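Local coordinates for intracellular exo-alpha-(1->5)-L-arabinofuranosidase (Bifidobacterium longum, PDB 2Y2W), which cleaves terminal alpha-(1->5)-arabinofuranosyl bonds in arabinans and also acts on arabinoxylan, contributing to plant cell wall breakdown, at residues E81-P85 / E420-P424; L181-N185 / A244-L248; M300-S306 / A383-V387. All coordinates share one frame; numbering follows the deposited sequence.

Contact 1 of 3, residues E81-P85 / E420-P424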
# COMPACT_ATOMS: atom_id res chain seq x y z
N GLU D 81 0.75 7.70 36.44
CA GLU D 81 1.89 7.57 37.35
C GLU D 81 1.46 6.73 38.55
O GLU D 81 1.01 7.28 39.55
CB GLU D 81 2.40 8.95 37.79
CG GLU D 81 3.83 8.96 38.31
CD GLU D 81 4.37 10.37 38.55
OE1 GLU D 81 3.91 11.33 37.90
OE2 GLU D 81 5.28 10.51 39.41
N PRO D 82 1.58 5.39 38.45
CA PRO D 82 1.04 4.44 39.44
C PRO D 82 1.59 4.61 40.86
O PRO D 82 0.90 4.29 41.83
CB PRO D 82 1.46 3.08 38.88
CG PRO D 82 1.71 3.31 37.44
CD PRO D 82 2.27 4.69 37.35
N SER D 83 2.82 5.10 40.97
CA SER D 83 3.50 5.24 42.25
C SER D 83 3.32 6.63 42.86
O SER D 83 3.92 6.93 43.90
CB SER D 83 4.99 4.91 42.10
OG SER D 83 5.62 5.86 41.26
N HIS D 84 2.51 7.47 42.22
CA HIS D 84 2.27 8.83 42.70
C HIS D 84 1.34 8.86 43.92
O HIS D 84 0.38 8.10 43.98
CB HIS D 84 1.71 9.70 41.58
CG HIS D 84 1.73 11.16 41.88
ND1 HIS D 84 0.70 11.80 42.54
CD2 HIS D 84 2.67 12.11 41.65
CE1 HIS D 84 1.00 13.08 42.68
NE2 HIS D 84 2.19 13.29 42.15
N PRO D 85 1.62 9.75 44.90
CA PRO D 85 0.81 9.88 46.12
C PRO D 85 -0.69 10.15 45.91
O PRO D 85 -1.45 10.13 46.88
CB PRO D 85 1.46 11.05 46.85
CG PRO D 85 2.88 11.01 46.42
CD PRO D 85 2.85 10.57 44.99
N GLU D 420 4.89 17.39 38.24
CA GLU D 420 6.24 17.00 38.63
C GLU D 420 6.32 15.58 39.19
O GLU D 420 5.35 15.07 39.76
CB GLU D 420 6.83 17.99 39.64
CG GLU D 420 7.64 19.13 39.00
CD GLU D 420 6.77 20.19 38.36
OE1 GLU D 420 5.58 20.28 38.70
OE2 GLU D 420 7.29 20.95 37.51
N GLU D 421 7.48 14.95 39.02
CA GLU D 421 7.73 13.58 39.47
C GLU D 421 7.48 13.44 40.97
O GLU D 421 8.08 14.16 41.78
CB GLU D 421 9.17 13.16 39.15
CG GLU D 421 9.56 13.21 37.68
CD GLU D 421 11.07 13.10 37.46
OE1 GLU D 421 11.79 12.68 38.39
OE2 GLU D 421 11.53 13.45 36.35
N HIS D 422 6.58 12.52 41.32
CA HIS D 422 6.25 12.19 42.71
C HIS D 422 5.86 13.42 43.55
O HIS D 422 5.93 13.41 44.78
CB HIS D 422 7.41 11.43 43.36
CG HIS D 422 6.97 10.32 44.27
ND1 HIS D 422 6.49 10.55 45.54
CD2 HIS D 422 6.95 8.98 44.09
CE1 HIS D 422 6.19 9.39 46.10
NE2 HIS D 422 6.46 8.42 45.24
N GLY D 423 5.43 14.48 42.86
CA GLY D 423 5.12 15.75 43.51
C GLY D 423 3.86 16.42 42.99
O GLY D 423 2.96 15.74 42.49
N PRO D 424 3.80 17.76 43.10
CA PRO D 424 2.57 18.50 42.83
C PRO D 424 2.27 18.69 41.34
O PRO D 424 3.14 18.49 40.49
CB PRO D 424 2.85 19.86 43.47
CG PRO D 424 4.32 20.04 43.33
CD PRO D 424 4.92 18.66 43.42
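His84 and His422 sit at the heart of a meeting between two beta turns, a type I turn from Glu81 to His84 and a type II turn from Glu420 to Gly423, in loops of the (beta/alpha)8-barrel enzyme. The side chain of His84 illustrates how one ring can join such turns. Its CB makes no close approach to the 420-424 turn; with CG anti to the backbone N (chi1 -167°), the ring is carried over to that turn instead. From CG the ring divides. ND1 turns back to its own loop and is hydrogen-bonded to the backbone N of Thr86, while CD2 rests 3.7 Å from His422 CA. At the far end NE2 donates to Gly423 O over 2.6 Å, the oxygen lying almost exactly in the ring plane and receiving the bond on a lone pair. With both nitrogens engaged, the rotation of this buried ring is fixed. A leucine in its place would probably leave the Gly423 carbonyl without this donor and the Thr86 N without its acceptor, weakening the link between the turns. A second bond runs the other way: His422 N donates to the syn lone pair of Glu81 OE2 at 3.1 Å, nearly straight at 163°. The other carboxylate oxygen, OE1, forms a salt bridge with Arg93, which also binds Glu420 O. The Pro85 ring crosses the His422 imidazole at about a right angle, its CD over the imidazole face in a CH-pi contact, 3.9 Å from the centroid.

Contact 2 of 3, residues L181-N185 / A244-L248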
# COMPACT_ATOMS: atom_id res chain seq x y z
N LEU D 181 -11.90 -0.21 15.18
CA LEU D 181 -13.29 0.23 15.24
C LEU D 181 -14.19 -0.86 15.81
O LEU D 181 -15.00 -0.61 16.70
CB LEU D 181 -13.76 0.65 13.84
CG LEU D 181 -15.23 0.99 13.59
CD1 LEU D 181 -15.70 2.17 14.43
CD2 LEU D 181 -15.45 1.25 12.12
N GLU D 182 -14.02 -2.08 15.30
CA GLU D 182 -14.75 -3.25 15.77
C GLU D 182 -14.41 -3.57 17.23
O GLU D 182 -15.30 -3.88 18.02
CB GLU D 182 -14.43 -4.44 14.87
CG GLU D 182 -15.23 -5.70 15.14
CD GLU D 182 -14.90 -6.82 14.15
OE1 GLU D 182 -14.30 -6.54 13.09
OE2 GLU D 182 -15.27 -7.99 14.42
N TYR D 183 -13.13 -3.49 17.58
CA TYR D 183 -12.67 -3.79 18.94
C TYR D 183 -13.25 -2.80 19.94
O TYR D 183 -13.67 -3.18 21.04
CB TYR D 183 -11.14 -3.77 19.03
CG TYR D 183 -10.61 -3.90 20.44
CD1 TYR D 183 -10.35 -5.15 20.99
CD2 TYR D 183 -10.37 -2.77 21.22
CE1 TYR D 183 -9.86 -5.27 22.28
CE2 TYR D 183 -9.89 -2.88 22.52
CZ TYR D 183 -9.64 -4.13 23.04
OH TYR D 183 -9.16 -4.25 24.32
N VAL D 184 -13.25 -1.53 19.56
CA VAL D 184 -13.63 -0.45 20.46
C VAL D 184 -15.15 -0.25 20.58
O VAL D 184 -15.64 0.11 21.66
CB VAL D 184 -12.90 0.86 20.05
CG1 VAL D 184 -13.69 1.63 19.00
CG2 VAL D 184 -12.64 1.72 21.25
N ASN D 185 -15.89 -0.51 19.50
CA ASN D 185 -17.31 -0.14 19.44
C ASN D 185 -18.28 -1.26 19.09
O ASN D 185 -19.50 -1.08 19.13
CB ASN D 185 -17.52 1.03 18.46
CG ASN D 185 -17.12 2.37 19.05
OD1 ASN D 185 -16.96 2.51 20.27
ND2 ASN D 185 -16.96 3.37 18.18
N ALA D 244 -19.60 0.83 8.41
CA ALA D 244 -19.73 0.03 9.63
C ALA D 244 -20.58 0.76 10.65
O ALA D 244 -21.37 0.15 11.35
CB ALA D 244 -18.36 -0.31 10.21
N GLU D 245 -20.40 2.08 10.74
CA GLU D 245 -21.18 2.92 11.65
C GLU D 245 -21.54 4.26 11.03
O GLU D 245 -20.67 5.10 10.80
CB GLU D 245 -20.42 3.14 12.96
CG GLU D 245 -20.65 2.08 14.02
CD GLU D 245 -20.10 2.48 15.38
OE1 GLU D 245 -20.26 3.66 15.78
OE2 GLU D 245 -19.52 1.62 16.06
N SER D 246 -22.83 4.45 10.77
CA SER D 246 -23.36 5.70 10.23
C SER D 246 -23.07 6.88 11.16
O SER D 246 -22.71 7.96 10.70
CB SER D 246 -24.87 5.60 10.00
OG SER D 246 -25.17 4.57 9.07
N GLY D 247 -23.23 6.65 12.47
CA GLY D 247 -23.12 7.70 13.48
C GLY D 247 -21.74 8.27 13.72
O GLY D 247 -21.58 9.17 14.56
N LEU D 248 -20.73 7.76 13.01
CA LEU D 248 -19.36 8.23 13.17
C LEU D 248 -19.17 9.62 12.60
O LEU D 248 -19.84 10.01 11.63
CB LEU D 248 -18.37 7.27 12.50
CG LEU D 248 -18.09 5.89 13.11
CD1 LEU D 248 -16.94 5.24 12.36
CD2 LEU D 248 -17.79 5.94 14.61
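Helix-to-loop packing on the outside of a (beta/alpha)8 barrel is what joins Leu181 and Asn185, at the end of helix 174-185, to Ala244, Glu245 and Leu248, where helix 227-244 gives way to strand 249-252. Leu181 and Asn185 stand one turn apart, linked by the helical bond from Asn185 N to Leu181 O, and therefore present their side chains on the same face. Leu181 has the most surface buried by the contact. A first torsion of 172° swings its CG away from the backbone N, and the two methyls go to different partners: CD2 lies 3.8 Å from Ala244 CB, and CD1 meets Leu248 CD1 at 3.9 Å, the two leucines reaching toward each other tip to tip. Glu245 lies beside these apolar groups and reaches Asn185. It is the first residue after the helix to leave helical backbone angles, and its extended chain sends OE2 to within 3.2 Å of Asn185 CB. The amide and the carboxylate, with planes 35° apart, are not hydrogen-bonded: Asn185 ND2 remains 3.8 Å from Glu245 OE2 and instead donates to Ile207 O. That outside bond holds the amide; the carboxylate lies against CB. Trp210 of strand 209-212 touches Leu181, Asn185 and Leu248 alike, tying both segments to the barrel wall. The second subunit also reaches this contact, its Arg135 packing on Ala244 and its His366 on Glu245. Helix 174-185 follows strand 162-167 and helix 227-244 follows strand 209-212, so the contact joins successive beta-alpha units, as in a (beta/alpha)8 barrel.

Contact 3 of 3, residues M300-S306 / A383-V387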
# COMPACT_ATOMS: atom_id res chain seq x y z
N MET D 300 7.97 40.12 19.32
CA MET D 300 6.94 40.09 20.36
C MET D 300 5.61 40.65 19.85
O MET D 300 4.56 40.03 20.05
CB MET D 300 7.42 40.87 21.60
CG MET D 300 6.35 41.17 22.66
SD MET D 300 5.51 39.72 23.32
CE MET D 300 6.84 38.89 24.20
N GLN D 301 5.66 41.79 19.17
CA GLN D 301 4.46 42.43 18.62
C GLN D 301 3.81 41.60 17.51
O GLN D 301 2.58 41.59 17.39
CB GLN D 301 4.78 43.85 18.12
CG GLN D 301 3.55 44.72 17.82
CD GLN D 301 2.77 45.11 19.07
OE1 GLN D 301 3.13 46.05 19.77
NE2 GLN D 301 1.70 44.38 19.35
N ASP D 302 4.63 40.91 16.72
CA ASP D 302 4.12 39.97 15.72
C ASP D 302 3.40 38.80 16.40
O ASP D 302 2.35 38.35 15.93
CB ASP D 302 5.27 39.42 14.85
CG ASP D 302 5.94 40.49 14.01
OD1 ASP D 302 5.57 41.68 14.11
OD2 ASP D 302 6.86 40.13 13.24
N PHE D 303 3.98 38.34 17.50
CA PHE D 303 3.47 37.20 18.25
C PHE D 303 2.14 37.49 18.95
O PHE D 303 1.27 36.62 19.02
CB PHE D 303 4.53 36.72 19.25
CG PHE D 303 4.06 35.65 20.19
CD1 PHE D 303 3.54 34.46 19.71
CD2 PHE D 303 4.16 35.84 21.56
CE1 PHE D 303 3.10 33.47 20.58
CE2 PHE D 303 3.73 34.85 22.44
CZ PHE D 303 3.21 33.66 21.95
N LEU D 304 1.98 38.71 19.46
CA LEU D 304 0.75 39.10 20.14
C LEU D 304 -0.43 39.21 19.17
O LEU D 304 -1.59 39.10 19.58
CB LEU D 304 0.94 40.41 20.91
CG LEU D 304 1.86 40.35 22.14
CD1 LEU D 304 2.40 41.74 22.47
CD2 LEU D 304 1.16 39.74 23.35
N ALA D 305 -0.14 39.40 17.89
CA ALA D 305 -1.16 39.46 16.85
C ALA D 305 -1.27 38.16 16.05
O ALA D 305 -1.63 38.17 14.87
CB ALA D 305 -0.90 40.64 15.92
N SER D 306 -0.97 37.03 16.71
CA SER D 306 -0.98 35.71 16.07
C SER D 306 -2.37 35.24 15.66
O SER D 306 -2.51 34.37 14.80
CB SER D 306 -0.32 34.66 16.96
OG SER D 306 1.08 34.83 16.98
N ALA D 383 2.85 36.75 28.48
CA ALA D 383 2.53 37.07 27.09
C ALA D 383 1.96 35.87 26.33
O ALA D 383 1.02 36.01 25.55
CB ALA D 383 3.76 37.62 26.37
N ASP D 384 2.53 34.69 26.58
CA ASP D 384 2.07 33.44 25.95
C ASP D 384 0.60 33.17 26.26
O ASP D 384 -0.15 32.71 25.39
CB ASP D 384 2.93 32.26 26.41
CG ASP D 384 4.37 32.34 25.91
OD1 ASP D 384 4.61 32.93 24.84
OD2 ASP D 384 5.26 31.80 26.60
N ALA D 385 0.20 33.47 27.49
CA ALA D 385 -1.19 33.31 27.93
C ALA D 385 -2.14 34.27 27.23
O ALA D 385 -3.25 33.89 26.85
CB ALA D 385 -1.28 33.47 29.43
N VAL D 386 -1.70 35.52 27.05
CA VAL D 386 -2.52 36.55 26.41
C VAL D 386 -2.77 36.22 24.93
O VAL D 386 -3.85 36.48 24.40
CB VAL D 386 -1.91 37.98 26.57
CG1 VAL D 386 -2.74 39.03 25.84
CG2 VAL D 386 -1.78 38.34 28.05
N VAL D 387 -1.77 35.62 24.29
CA VAL D 387 -1.90 35.18 22.90
C VAL D 387 -2.93 34.05 22.77
O VAL D 387 -3.76 34.07 21.86
CB VAL D 387 -0.53 34.76 22.29
CG1 VAL D 387 -0.69 34.20 20.88
CG2 VAL D 387 0.42 35.94 22.27
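Val387, Phe303 and Leu304 bury the most surface where helix 297-304 packs against helix 382-397, and they show how a single branched side chain can fit several neighbours at once. The two short helical segments run with an angle of 34° between their directions, their axes 10.3 Å apart. Val387 is the centre of the contact. Its CG2 stands over one face of the Phe303 ring in a CH-pi contact, 3.7 Å from the centroid and shifted toward the rim, and the same methyl lies 3.4 Å from Phe303 O and 4.0 Å from Leu304 CD2. CG1, the other branch, lies near Phe303 O and also meets Ser306 CB. Phe303 is swung out to meet the valine by its first torsion, which sets CG anti to the backbone N (chi1 173°). Its CE2 also comes 3.2 Å from Asp384 OD1, with ring and carboxylate planes 77° apart. That carboxylate is held from elsewhere: Tyr345 OH is bonded to OD1, and the backbone N of Thr381 to OD2. Phe303 O is gripped twice, by Ser306 N and by Ser306 OG, the latter at 2.7 Å, which fixes the chain as it leaves the helix. One turn before Leu304, Met300 CE meets Ala383 CB. Phe303 and Ser306 also touch Tyr287. The Phe303 side chain lies about 9 Å from those of Tyr286 and Trp344, assigned by similarity to arabinofuranose binding and substrate recognition. Helix 297-304 follows barrel strand 280-287 and helix 382-397 precedes strand 402-408, so the contact packs helices around the (beta/alpha)8 barrel.

Overall arrangement
The three contacts mark separate parts of one (beta/alpha)8 barrel, with no two touching. Contact 1 joins loops in the chain beyond the first and last barrel strands, 65-67 and 402-408, neighbours in the closed sheet; it thus links the two ends of the barrel chain, most of which lies inside the loop it closes. Contacts 2 and 3 are nested within that loop in series. Centres of contacts 1 and 2 are 36 Å apart and those of 1 and 3 33 Å; contacts 2 and 3, 41 Å apart, lie on opposite sides of the chain's centre. Contact 2 meets another subunit; contact 3 lies near the substrate-recognition residues and beside loops of the beta-sheet domain.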